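Local coordinates for protein arsenite methyltransferase (Chlamydomonas reinhardtii, PDB 5EVJ) that probably catalyses the stepwise methylation of trivalent arsenic, taking the methyl groups from S-adenosylmethionine, at residues A[63-66]-A[67-71]. The protein carries 15 engineered substitutions. Numbering follows the deposited sequence.
Sequences VPTE and VKEKF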
loop_
_atom_site.group_PDB
_atom_site.type_symbol
_atom_site.label_atom_id
_atom_site.label_comp_id
_atom_site.label_asym_id
_atom_site.label_seq_id
_atom_site.Cartn_x
_atom_site.Cartn_y
_atom_site.Cartn_z
ATOM N N VAL A 63 -18.037 -11.104 -1.497
ATOM C CA VAL A 63 -17.444 -10.899 -2.805
ATOM C C VAL A 63 -17.722 -12.179 -3.607
ATOM O O VAL A 63 -17.534 -13.274 -3.093
ATOM C CB VAL A 63 -15.892 -10.695 -2.663
ATOM C CG1 VAL A 63 -15.154 -10.790 -3.998
ATOM C CG2 VAL A 63 -15.537 -9.371 -1.970
ATOM N N PRO A 64 -18.142 -12.052 -4.877
ATOM C CA PRO A 64 -18.484 -13.226 -5.684
ATOM C C PRO A 64 -17.352 -14.223 -5.685
ATOM O O PRO A 64 -16.231 -13.895 -6.103
ATOM C CB PRO A 64 -18.614 -12.664 -7.110
ATOM C CG PRO A 64 -18.856 -11.209 -6.935
ATOM C CD PRO A 64 -18.215 -10.796 -5.651
ATOM N N THR A 65 -17.653 -15.435 -5.237
ATOM C CA THR A 65 -16.725 -16.559 -5.257
ATOM C C THR A 65 -15.745 -16.548 -6.455
ATOM O O THR A 65 -14.525 -16.767 -6.299
ATOM C CB THR A 65 -17.526 -17.887 -5.262
ATOM O OG1 THR A 65 -18.248 -18.011 -4.026
ATOM C CG2 THR A 65 -16.580 -19.058 -5.366
ATOM N N GLU A 66 -16.281 -16.299 -7.645
ATOM C CA GLU A 66 -15.479 -16.381 -8.854
ATOM C C GLU A 66 -14.485 -15.223 -8.878
ATOM O O GLU A 66 -13.397 -15.333 -9.440
ATOM C CB GLU A 66 -16.371 -16.303 -10.095
ATOM C CG GLU A 66 -15.605 -16.676 -11.357
ATOM C CD GLU A 66 -16.151 -16.048 -12.631
ATOM O OE1 GLU A 66 -16.884 -15.032 -12.557
ATOM O OE2 GLU A 66 -15.833 -16.571 -13.720
ATOM N N VAL A 67 -14.890 -14.084 -8.324
ATOM C CA VAL A 67 -14.013 -12.938 -8.294
ATOM C C VAL A 67 -12.772 -13.225 -7.415
ATOM O O VAL A 67 -11.627 -12.849 -7.800
ATOM C CB VAL A 67 -14.768 -11.660 -7.876
ATOM C CG1 VAL A 67 -13.771 -10.601 -7.474
ATOM C CG2 VAL A 67 -15.611 -11.153 -9.045
ATOM N N LYS A 68 -13.015 -13.905 -6.280
ATOM C CA LYS A 68 -11.966 -14.423 -5.363
ATOM C C LYS A 68 -11.165 -15.623 -5.903
ATOM O O LYS A 68 -9.925 -15.571 -5.985
ATOM C CB LYS A 68 -12.557 -14.896 -4.042
ATOM C CG LYS A 68 -12.944 -13.806 -3.064
ATOM C CD LYS A 68 -13.528 -14.405 -1.763
ATOM C CE LYS A 68 -14.968 -14.906 -1.938
ATOM N NZ LYS A 68 -15.458 -15.357 -0.614
ATOM N N GLU A 69 -11.850 -16.719 -6.224
ATOM C CA GLU A 69 -11.129 -17.903 -6.707
ATOM C C GLU A 69 -10.098 -17.591 -7.795
ATOM O O GLU A 69 -9.092 -18.285 -7.915
ATOM C CB GLU A 69 -12.090 -18.944 -7.229
ATOM C CG GLU A 69 -12.617 -19.874 -6.154
ATOM C CD GLU A 69 -13.681 -20.807 -6.703
ATOM O OE1 GLU A 69 -14.324 -20.466 -7.729
ATOM O OE2 GLU A 69 -13.868 -21.880 -6.102
ATOM N N LYS A 70 -10.341 -16.539 -8.572
ATOM C CA LYS A 70 -9.450 -16.196 -9.687
ATOM C C LYS A 70 -8.401 -15.116 -9.354
ATOM O O LYS A 70 -7.914 -14.439 -10.238
ATOM C CB LYS A 70 -10.266 -15.814 -10.952
ATOM C CG LYS A 70 -11.181 -16.927 -11.469
ATOM C CD LYS A 70 -11.625 -16.731 -12.906
ATOM C CE LYS A 70 -12.555 -17.865 -13.344
ATOM N NZ LYS A 70 -13.229 -17.566 -14.637
ATOM N N PHE A 71 -8.031 -14.953 -8.088
ATOM C CA PHE A 71 -7.234 -13.777 -7.758
ATOM C C PHE A 71 -5.717 -13.955 -7.586
ATOM O O PHE A 71 -4.948 -13.327 -8.326
ATOM C CB PHE A 71 -7.860 -12.968 -6.634
ATOM C CG PHE A 71 -7.206 -11.639 -6.432
ATOM C CD1 PHE A 71 -7.262 -10.663 -7.429
ATOM C CD2 PHE A 71 -6.502 -11.361 -5.245
ATOM C CE1 PHE A 71 -6.627 -9.435 -7.252
ATOM C CE2 PHE A 71 -5.884 -10.137 -5.065
ATOM C CZ PHE A 71 -5.961 -9.171 -6.066
#
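E69 N donates to T65 O over 2.7 Å with an N-H...O angle of 169°, and K68 N reaches P64 O at 3.2 Å, so two i to i+4 bonds hold the short helical turn together. A second donor, V67 N, also meets P64 O, but its poor angle at the hydrogen makes that bond weak. K70 is the first residue whose backbone angles are no longer helical, and the weak hydrogen bond from its backbone N to E66 O, 3.4 Å long, fits a helix running out. On one flank E66 and K70 form a salt bridge one turn apart: K70 NZ stands 2.9 Å from E66 OE2, on the anti side of that oxygen and 32° out of the carboxylate plane. The glutamate reaches it with CG anti to the backbone N (chi1 -168°) and an extended chain, and K70 CE lies 3.8 Å from E66 CG, adding an aliphatic contact to the charge pair. With an alanine in place of E66, K70 NZ would probably lose its carboxylate mate and the lysine chain would be freer to swing. The apolar side is built from V63, P64 and V67. V67 CG1 touches V63 CG1 at 3.7 Å, the two side chains crossing at about a right angle, while the valine lies side by side with the proline ring, V67 CG2 3.9 Å from P64 CG. K68 bends at chi3, which brings its CE to 3.3 Å from V63 O; its NZ makes a weak hydrogen bond to L60 O near the end of helix 54-61. The turn packs against helices 96-104 and 118-126 of the Rossmann-like methyltransferase fold: V67 and E66 rest on V123, P64 meets Y99, K68 meets R96, and V67 O accepts a hydrogen bond from S94 OG in the loop between strand 86-90 and helix 96-104.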